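Local coordinates for VP5 (Halorubrum pleomorphic virus 6, PDB 6QGL), which is an envelope protein of a pleomorphic archaeal virus and probably drives fusion of the viral membrane with that of its haloarchaeal host, at residues Val115-Tyr120 with Val235-Asp240; Pro165-Thr171 with Thr182-His188. Residues are numbered along the deposited sequence.

Interaction 1 of 2, residues Val115-Tyr120 with Val235-Asp240; sequences VRTNFY and VETEMD
Two helical segments, Val115-Tyr120 and Val235-Asp240, run almost exactly antiparallel (175° between their N-to-C directions) with axes 11.9 Å apart, a separation bridged by long side chains. The register sets Arg116 opposite Met239 (CA-CA 8.1 Å) and Phe119 opposite Glu236 (CA-CA 8.6 Å). Both keep i to i+4 bonding, for example Tyr120 N to Arg116 O at 2.8 Å. Phe119, chi1 t, points toward the partner; Met239 CE lies over its face, 4.3 Å from the ring centroid, a CH-pi contact, while SD, 4.9 Å from the centroid, adds an oblique Met-aromatic approach. Val235 CG1 reaches Phe119 CE1 at 3.7 Å, and Val115 CG1 meets Met239 SD at 4.0 Å. Alongside this apolar layer, Arg116 (m, then extended) sends NH2 to Asp240 OD1 at 2.6 Å and NH1 to Glu236 OE2 at 3.5 Å, forming two salt bridges. Tyr120 OH donates to Glu236 OE1 (2.7 Å) and accepts from Arg116 NH1 (3.2 Å). The contact thus joins helices 97-140 and 229-257 through a salt-bridge network beside a Met-aromatic contact. With Glu112, one turn earlier, adding a third carboxylate at Arg116 NE, the largely buried arginine charge is well compensated.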
ATOM      1  N   VAL A 115      -8.606   2.775 -13.245  1.00 53.04           N
ATOM      2  CA  VAL A 115      -7.262   2.539 -12.705  1.00 52.07           C
ATOM      3  C   VAL A 115      -6.415   3.814 -12.790  1.00 55.28           C
ATOM      4  O   VAL A 115      -5.838   4.223 -11.781  1.00 55.13           O
ATOM      5  CB  VAL A 115      -6.584   1.295 -13.365  1.00 55.88           C
ATOM      6  CG1 VAL A 115      -5.141   1.128 -12.899  1.00 55.31           C
ATOM      7  CG2 VAL A 115      -7.374   0.024 -13.090  1.00 56.43           C
ATOM      8  N   ARG A 116      -6.380   4.460 -13.975  1.00 51.27           N
ATOM      9  CA  ARG A 116      -5.619   5.692 -14.187  1.00 50.37           C
ATOM     10  C   ARG A 116      -6.143   6.850 -13.359  1.00 54.14           C
ATOM     11  O   ARG A 116      -5.342   7.518 -12.708  1.00 54.00           O
ATOM     12  CB  ARG A 116      -5.554   6.074 -15.666  1.00 50.42           C
ATOM     13  CG  ARG A 116      -4.617   5.200 -16.460  1.00 58.24           C
ATOM     14  CD  ARG A 116      -4.161   5.896 -17.720  1.00 64.99           C
ATOM     15  NE  ARG A 116      -3.506   4.947 -18.606  1.00 69.18           N
ATOM     16  CZ  ARG A 116      -2.203   4.688 -18.616  1.00 82.23           C
ATOM     17  NH1 ARG A 116      -1.381   5.344 -17.799  1.00 69.74           N
ATOM     18  NH2 ARG A 116      -1.710   3.783 -19.443  1.00 68.75           N
ATOM     19  N   THR A 117      -7.477   7.074 -13.361  1.00 50.89           N
ATOM     20  CA  THR A 117      -8.127   8.140 -12.588  1.00 51.03           C
ATOM     21  C   THR A 117      -7.780   8.003 -11.107  1.00 54.98           C
ATOM     22  O   THR A 117      -7.392   8.998 -10.505  1.00 54.93           O
ATOM     23  CB  THR A 117      -9.644   8.206 -12.867  1.00 57.66           C
ATOM     24  OG1 THR A 117      -9.847   8.477 -14.252  1.00 55.21           O
ATOM     25  CG2 THR A 117     -10.353   9.279 -12.058  1.00 56.55           C
ATOM     26  N   ASN A 118      -7.857   6.774 -10.544  1.00 51.23           N
ATOM     27  CA  ASN A 118      -7.519   6.516  -9.137  1.00 50.80           C
ATOM     28  C   ASN A 118      -6.069   6.860  -8.833  1.00 53.41           C
ATOM     29  O   ASN A 118      -5.795   7.509  -7.822  1.00 53.02           O
ATOM     30  CB  ASN A 118      -7.796   5.064  -8.760  1.00 50.82           C
ATOM     31  CG  ASN A 118      -9.251   4.689  -8.733  1.00 72.44           C
ATOM     32  OD1 ASN A 118     -10.161   5.530  -8.731  1.00 66.67           O
ATOM     33  ND2 ASN A 118      -9.492   3.399  -8.724  1.00 65.22           N
ATOM     34  N   PHE A 119      -5.153   6.443  -9.723  1.00 49.28           N
ATOM     35  CA  PHE A 119      -3.722   6.686  -9.614  1.00 48.56           C
ATOM     36  C   PHE A 119      -3.405   8.188  -9.659  1.00 52.67           C
ATOM     37  O   PHE A 119      -2.732   8.684  -8.754  1.00 52.10           O
ATOM     38  CB  PHE A 119      -2.965   5.902 -10.703  1.00 50.02           C
ATOM     39  CG  PHE A 119      -1.470   6.093 -10.711  1.00 51.28           C
ATOM     40  CD1 PHE A 119      -0.676   5.548  -9.707  1.00 54.44           C
ATOM     41  CD2 PHE A 119      -0.850   6.799 -11.735  1.00 53.40           C
ATOM     42  CE1 PHE A 119       0.708   5.735  -9.711  1.00 55.39           C
ATOM     43  CE2 PHE A 119       0.536   6.971 -11.747  1.00 56.24           C
ATOM     44  CZ  PHE A 119       1.305   6.434 -10.737  1.00 54.47           C
ATOM     45  N   TYR A 120      -3.924   8.914 -10.676  1.00 49.51           N
ATOM     46  CA  TYR A 120      -3.697  10.360 -10.807  1.00 49.29           C
ATOM     47  C   TYR A 120      -4.399  11.167  -9.722  1.00 52.83           C
ATOM     48  O   TYR A 120      -3.884  12.215  -9.331  1.00 52.82           O
ATOM     49  CB  TYR A 120      -4.074  10.882 -12.202  1.00 50.95           C
ATOM     50  CG  TYR A 120      -3.382  10.191 -13.355  1.00 52.75           C
ATOM     51  CD1 TYR A 120      -2.030   9.867 -13.294  1.00 54.40           C
ATOM     52  CD2 TYR A 120      -4.068   9.916 -14.534  1.00 54.11           C
ATOM     53  CE1 TYR A 120      -1.392   9.230 -14.353  1.00 55.24           C
ATOM     54  CE2 TYR A 120      -3.439   9.285 -15.603  1.00 55.11           C
ATOM     55  CZ  TYR A 120      -2.100   8.947 -15.508  1.00 62.95           C
ATOM     56  OH  TYR A 120      -1.482   8.325 -16.559  1.00 65.90           O
ATOM     57  N   VAL A 235       5.284   3.064 -11.622  1.00 53.33           N
ATOM     58  CA  VAL A 235       3.906   2.564 -11.675  1.00 52.69           C
ATOM     59  C   VAL A 235       3.250   3.019 -12.986  1.00 56.40           C
ATOM     60  O   VAL A 235       2.552   2.227 -13.624  1.00 56.00           O
ATOM     61  CB  VAL A 235       3.079   2.984 -10.423  1.00 56.25           C
ATOM     62  CG1 VAL A 235       1.714   2.294 -10.404  1.00 55.90           C
ATOM     63  CG2 VAL A 235       3.838   2.691  -9.132  1.00 56.78           C
ATOM     64  N   GLU A 236       3.510   4.277 -13.398  1.00 53.01           N
ATOM     65  CA  GLU A 236       2.990   4.865 -14.633  1.00 52.74           C
ATOM     66  C   GLU A 236       3.426   4.067 -15.866  1.00 58.01           C
ATOM     67  O   GLU A 236       2.567   3.651 -16.646  1.00 57.49           O
ATOM     68  CB  GLU A 236       3.409   6.345 -14.747  1.00 54.02           C
ATOM     69  CG  GLU A 236       3.201   6.977 -16.118  1.00 62.72           C
ATOM     70  CD  GLU A 236       1.774   7.147 -16.613  1.00 76.90           C
ATOM     71  OE1 GLU A 236       0.854   7.261 -15.772  1.00 64.62           O
ATOM     72  OE2 GLU A 236       1.582   7.193 -17.850  1.00 70.53           O
ATOM     73  N   THR A 237       4.749   3.844 -16.024  1.00 56.23           N
ATOM     74  CA  THR A 237       5.329   3.106 -17.154  1.00 57.30           C
ATOM     75  C   THR A 237       4.871   1.650 -17.185  1.00 61.60           C
ATOM     76  O   THR A 237       4.682   1.099 -18.269  1.00 61.66           O
ATOM     77  CB  THR A 237       6.854   3.247 -17.200  1.00 68.46           C
ATOM     78  OG1 THR A 237       7.405   2.842 -15.949  1.00 70.55           O
ATOM     79  CG2 THR A 237       7.300   4.665 -17.536  1.00 66.95           C
ATOM     80  N   GLU A 238       4.665   1.041 -15.999  1.00 58.47           N
ATOM     81  CA  GLU A 238       4.185  -0.331 -15.864  1.00 58.89           C
ATOM     82  C   GLU A 238       2.712  -0.418 -16.261  1.00 62.45           C
ATOM     83  O   GLU A 238       2.313  -1.382 -16.919  1.00 61.79           O
ATOM     84  CB  GLU A 238       4.393  -0.833 -14.434  1.00 60.81           C
ATOM     85  CG  GLU A 238       5.788  -1.365 -14.158  1.00 74.72           C
ATOM     86  CD  GLU A 238       6.242  -1.295 -12.710  1.00 99.88           C
ATOM     87  OE1 GLU A 238       5.406  -1.522 -11.807  1.00 98.47           O
ATOM     88  OE2 GLU A 238       7.440  -1.013 -12.475  1.00 95.02           O
ATOM     89  N   MET A 239       1.917   0.610 -15.889  1.00 59.27           N
ATOM     90  CA  MET A 239       0.498   0.733 -16.222  1.00 59.19           C
ATOM     91  C   MET A 239       0.334   0.812 -17.741  1.00 62.96           C
ATOM     92  O   MET A 239      -0.534   0.132 -18.290  1.00 62.88           O
ATOM     93  CB  MET A 239      -0.084   1.985 -15.560  1.00 61.34           C
ATOM     94  CG  MET A 239      -1.514   1.850 -15.126  1.00 65.45           C
ATOM     95  SD  MET A 239      -1.985   3.253 -14.071  1.00 69.72           S
ATOM     96  CE  MET A 239      -1.472   2.664 -12.513  1.00 66.79           C
ATOM     97  N   ASP A 240       1.198   1.606 -18.421  1.00 59.42           N
ATOM     98  CA  ASP A 240       1.193   1.752 -19.881  1.00 59.33           C
ATOM     99  C   ASP A 240       1.484   0.411 -20.542  1.00 63.62           C
ATOM    100  O   ASP A 240       0.776   0.041 -21.481  1.00 63.74           O
ATOM    101  CB  ASP A 240       2.223   2.805 -20.346  1.00 61.50           C
ATOM    102  CG  ASP A 240       1.909   4.243 -19.997  1.00 69.17           C
ATOM    103  OD1 ASP A 240       0.759   4.526 -19.634  1.00 68.79           O
ATOM    104  OD2 ASP A 240       2.818   5.088 -20.097  1.00 74.63           O
TER

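Interaction 2 of 2, residues Pro165-Thr171 with Thr182-His188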
ATOM      1  N   PRO A 165       6.102  29.217  -3.374  1.00 58.75           N
ATOM      2  CA  PRO A 165       7.104  28.864  -4.395  1.00 58.54           C
ATOM      3  C   PRO A 165       6.576  27.794  -5.362  1.00 60.47           C
ATOM      4  O   PRO A 165       7.211  27.511  -6.380  1.00 60.42           O
ATOM      5  CB  PRO A 165       8.285  28.358  -3.565  1.00 60.23           C
ATOM      6  CG  PRO A 165       7.672  27.802  -2.342  1.00 63.90           C
ATOM      7  CD  PRO A 165       6.425  28.601  -2.068  1.00 59.56           C
ATOM      8  N   ASN A 166       5.402  27.209  -5.036  1.00 55.20           N
ATOM      9  CA  ASN A 166       4.724  26.165  -5.801  1.00 53.87           C
ATOM     10  C   ASN A 166       3.652  26.712  -6.738  1.00 58.47           C
ATOM     11  O   ASN A 166       3.021  27.730  -6.451  1.00 58.75           O
ATOM     12  CB  ASN A 166       4.060  25.144  -4.870  1.00 51.15           C
ATOM     13  CG  ASN A 166       4.878  24.641  -3.710  1.00 60.43           C
ATOM     14  OD1 ASN A 166       6.075  24.350  -3.827  1.00 51.51           O
ATOM     15  ND2 ASN A 166       4.227  24.497  -2.567  1.00 48.45           N
ATOM     16  N   THR A 167       3.421  25.986  -7.840  1.00 55.16           N
ATOM     17  CA  THR A 167       2.392  26.255  -8.840  1.00 55.54           C
ATOM     18  C   THR A 167       1.818  24.899  -9.258  1.00 58.78           C
ATOM     19  O   THR A 167       2.576  24.020  -9.685  1.00 57.66           O
ATOM     20  CB  THR A 167       2.954  27.036 -10.051  1.00 64.13           C
ATOM     21  OG1 THR A 167       3.777  28.116  -9.608  1.00 64.91           O
ATOM     22  CG2 THR A 167       1.857  27.568 -10.964  1.00 62.91           C
ATOM     23  N   LEU A 168       0.496  24.714  -9.092  1.00 55.70           N
ATOM     24  CA  LEU A 168      -0.184  23.482  -9.497  1.00 55.00           C
ATOM     25  C   LEU A 168      -0.800  23.749 -10.861  1.00 60.12           C
ATOM     26  O   LEU A 168      -1.820  24.439 -10.964  1.00 60.72           O
ATOM     27  CB  LEU A 168      -1.247  23.016  -8.470  1.00 54.55           C
ATOM     28  CG  LEU A 168      -0.824  22.842  -7.005  1.00 58.02           C
ATOM     29  CD1 LEU A 168      -1.914  22.161  -6.207  1.00 57.52           C
ATOM     30  CD2 LEU A 168       0.466  22.058  -6.872  1.00 59.26           C
ATOM     31  N   LYS A 169      -0.117  23.271 -11.914  1.00 56.78           N
ATOM     32  CA  LYS A 169      -0.499  23.472 -13.312  1.00 57.38           C
ATOM     33  C   LYS A 169      -1.474  22.408 -13.787  1.00 61.17           C
ATOM     34  O   LYS A 169      -1.236  21.219 -13.576  1.00 59.48           O
ATOM     35  CB  LYS A 169       0.748  23.496 -14.214  1.00 59.78           C
ATOM     36  CG  LYS A 169       1.676  24.687 -13.980  1.00 68.33           C
ATOM     37  CD  LYS A 169       2.996  24.547 -14.729  1.00 76.60           C
ATOM     38  CE  LYS A 169       2.973  25.205 -16.086  1.00 89.51           C
ATOM     39  NZ  LYS A 169       4.238  24.976 -16.830  1.00100.71           N
ATOM     40  N   ASP A 170      -2.567  22.835 -14.438  1.00 59.49           N
ATOM     41  CA  ASP A 170      -3.571  21.923 -14.986  1.00 59.46           C
ATOM     42  C   ASP A 170      -3.039  21.292 -16.263  1.00 64.13           C
ATOM     43  O   ASP A 170      -2.671  22.004 -17.202  1.00 65.10           O
ATOM     44  CB  ASP A 170      -4.902  22.653 -15.254  1.00 62.78           C
ATOM     45  CG  ASP A 170      -5.742  22.968 -14.025  1.00 73.49           C
ATOM     46  OD1 ASP A 170      -5.305  22.633 -12.899  1.00 73.24           O
ATOM     47  OD2 ASP A 170      -6.840  23.537 -14.191  1.00 80.29           O
ATOM     48  N   THR A 171      -2.969  19.953 -16.279  1.00 59.83           N
ATOM     49  CA  THR A 171      -2.498  19.172 -17.420  1.00 59.54           C
ATOM     50  C   THR A 171      -3.603  18.211 -17.830  1.00 63.42           C
ATOM     51  O   THR A 171      -4.045  17.401 -17.015  1.00 62.28           O
ATOM     52  CB  THR A 171      -1.161  18.488 -17.087  1.00 65.64           C
ATOM     53  OG1 THR A 171      -0.218  19.499 -16.732  1.00 65.77           O
ATOM     54  CG2 THR A 171      -0.611  17.656 -18.242  1.00 63.58           C
ATOM     55  N   THR A 182      -8.030  16.154 -15.388  1.00 57.79           N
ATOM     56  CA  THR A 182      -7.073  17.187 -15.017  1.00 57.45           C
ATOM     57  C   THR A 182      -6.045  16.622 -14.038  1.00 60.19           C
ATOM     58  O   THR A 182      -6.353  16.401 -12.861  1.00 59.92           O
ATOM     59  CB  THR A 182      -7.774  18.467 -14.526  1.00 65.98           C
ATOM     60  OG1 THR A 182      -8.643  18.956 -15.545  1.00 67.48           O
ATOM     61  CG2 THR A 182      -6.791  19.560 -14.148  1.00 64.01           C
ATOM     62  N   LEU A 183      -4.830  16.375 -14.544  1.00 55.51           N
ATOM     63  CA  LEU A 183      -3.685  15.925 -13.761  1.00 53.88           C
ATOM     64  C   LEU A 183      -2.940  17.191 -13.343  1.00 57.97           C
ATOM     65  O   LEU A 183      -2.767  18.101 -14.158  1.00 58.59           O
ATOM     66  CB  LEU A 183      -2.778  15.002 -14.604  1.00 53.19           C
ATOM     67  CG  LEU A 183      -1.412  14.594 -14.020  1.00 56.74           C
ATOM     68  CD1 LEU A 183      -1.557  13.555 -12.919  1.00 56.07           C
ATOM     69  CD2 LEU A 183      -0.498  14.075 -15.102  1.00 58.58           C
ATOM     70  N   LEU A 184      -2.540  17.272 -12.070  1.00 53.79           N
ATOM     71  CA  LEU A 184      -1.825  18.449 -11.591  1.00 53.54           C
ATOM     72  C   LEU A 184      -0.330  18.262 -11.761  1.00 57.03           C
ATOM     73  O   LEU A 184       0.236  17.294 -11.254  1.00 56.38           O
ATOM     74  CB  LEU A 184      -2.184  18.794 -10.132  1.00 53.28           C
ATOM     75  CG  LEU A 184      -3.654  19.114  -9.821  1.00 58.38           C
ATOM     76  CD1 LEU A 184      -3.873  19.243  -8.336  1.00 58.34           C
ATOM     77  CD2 LEU A 184      -4.127  20.376 -10.531  1.00 61.47           C
ATOM     78  N   THR A 185       0.297  19.157 -12.527  1.00 53.53           N
ATOM     79  CA  THR A 185       1.736  19.152 -12.734  1.00 52.93           C
ATOM     80  C   THR A 185       2.320  20.053 -11.663  1.00 56.37           C
ATOM     81  O   THR A 185       1.952  21.229 -11.565  1.00 56.59           O
ATOM     82  CB  THR A 185       2.093  19.548 -14.169  1.00 59.34           C
ATOM     83  OG1 THR A 185       1.610  18.527 -15.033  1.00 57.83           O
ATOM     84  CG2 THR A 185       3.596  19.710 -14.378  1.00 57.56           C
ATOM     85  N   PHE A 186       3.193  19.483 -10.831  1.00 52.14           N
ATOM     86  CA  PHE A 186       3.819  20.215  -9.747  1.00 51.82           C
ATOM     87  C   PHE A 186       5.038  20.996 -10.215  1.00 56.52           C
ATOM     88  O   PHE A 186       6.039  20.398 -10.605  1.00 56.84           O
ATOM     89  CB  PHE A 186       4.179  19.273  -8.583  1.00 52.79           C
ATOM     90  CG  PHE A 186       4.851  19.991  -7.440  1.00 54.26           C
ATOM     91  CD1 PHE A 186       4.104  20.704  -6.508  1.00 57.00           C
ATOM     92  CD2 PHE A 186       6.234  19.991  -7.316  1.00 56.74           C
ATOM     93  CE1 PHE A 186       4.730  21.397  -5.472  1.00 57.98           C
ATOM     94  CE2 PHE A 186       6.855  20.696  -6.290  1.00 59.71           C
ATOM     95  CZ  PHE A 186       6.100  21.389  -5.369  1.00 57.39           C
ATOM     96  N   ARG A 187       4.965  22.332 -10.131  1.00 53.01           N
ATOM     97  CA  ARG A 187       6.071  23.235 -10.441  1.00 53.40           C
ATOM     98  C   ARG A 187       6.507  23.902  -9.136  1.00 56.17           C
ATOM     99  O   ARG A 187       5.655  24.281  -8.334  1.00 54.65           O
ATOM    100  CB  ARG A 187       5.669  24.282 -11.504  1.00 54.07           C
ATOM    101  CG  ARG A 187       6.776  25.285 -11.846  1.00 61.90           C
ATOM    102  CD  ARG A 187       6.460  26.088 -13.091  1.00 70.75           C
ATOM    103  NE  ARG A 187       7.479  27.105 -13.365  1.00 78.40           N
ATOM    104  CZ  ARG A 187       8.593  26.902 -14.063  1.00 92.86           C
ATOM    105  NH1 ARG A 187       9.452  27.892 -14.256  1.00 79.89           N
ATOM    106  NH2 ARG A 187       8.861  25.702 -14.565  1.00 81.18           N
ATOM    107  N   HIS A 188       7.828  24.016  -8.920  1.00 53.59           N
ATOM    108  CA  HIS A 188       8.429  24.641  -7.744  1.00 53.75           C
ATOM    109  C   HIS A 188       9.606  25.508  -8.166  1.00 60.11           C
ATOM    110  O   HIS A 188      10.532  25.015  -8.807  1.00 60.39           O
ATOM    111  CB  HIS A 188       8.875  23.582  -6.717  1.00 53.74           C
ATOM    112  CG  HIS A 188       9.545  24.150  -5.503  1.00 57.33           C
ATOM    113  ND1 HIS A 188       8.813  24.613  -4.428  1.00 58.44           N
ATOM    114  CD2 HIS A 188      10.862  24.315  -5.239  1.00 59.96           C
ATOM    115  CE1 HIS A 188       9.702  25.046  -3.550  1.00 58.36           C
ATOM    116  NE2 HIS A 188      10.948  24.883  -3.990  1.00 59.65           N
TER
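Leu168 lies against two residues of the partner strand at once: Leu168 CD2 lies 3.9 Å from Phe186 CD1, at the edge of the ring, and Leu168 CD1 lies 4.1 Å from Leu184 CD1. This is a worked example of how an antiparallel beta hairpin sorts its side chains. Backbone hydrogen bonds come in reciprocal pairs at every second residue, Thr167 with Arg187, Lys169 with Thr185 and Thr171 with Leu183. Thr185 N to Lys169 O, for instance, measures 2.8 Å, and Lys169 N to Thr185 O 2.9 Å. The non-hydrogen-bonded pairs between them put Asn166, Leu168, Asp170, Leu184, Phe186 and His188 on one face. At one end of that face, His188 ND1 donates to Asn166 OD1 across 2.8 Å, nearly straight at 166°, so a polar side-chain bond adjoins the apolar cluster. Pro165 CB also packs 3.6 Å from His188 CE1.

On the opposite face, Thr171 OG1 and Thr185 OG1 hydrogen-bond to each other at 2.7 Å. The long chains of Lys169 and Arg187 share that face, with Lys169 CD 4.1 Å from Arg187 CD. These two cations converge on a shared acid, Glu203, to which each forms a salt bridge. Helix 97-140 covers the Leu168 face, with Val127 under Leu168 and Leu130 under Phe186, while Phe151 stacks on His188. Strand 166-174 is one of the two edge strands of the four-stranded sheet within this chain, and strand 180-189 pairs on its other side with strand 201-204, which supplies Glu203.

In the fold
Both contacts draw on helix 97-140, interaction 1 directly and interaction 2 through the sheet that rests on it. They meet where Tyr120 CD1 packs 3.7 Å from Leu183 CD1, although their centres lie about 18 Å apart. Along the sequence, the hairpin of interaction 2 is nested inside the loop that interaction 1 closes. Measured from contact centre to chain centre, the helical contact lies about 14 Å out and is buried; all its hydrogen bonds and salt bridges are between side chains. The hairpin, about 25 Å out and only partly buried, relies chiefly on backbone hydrogen bonds, with its apolar side chains mostly facing the helix and Thr167, Thr171, Thr185 and the two cations on the other face, together with Leu183.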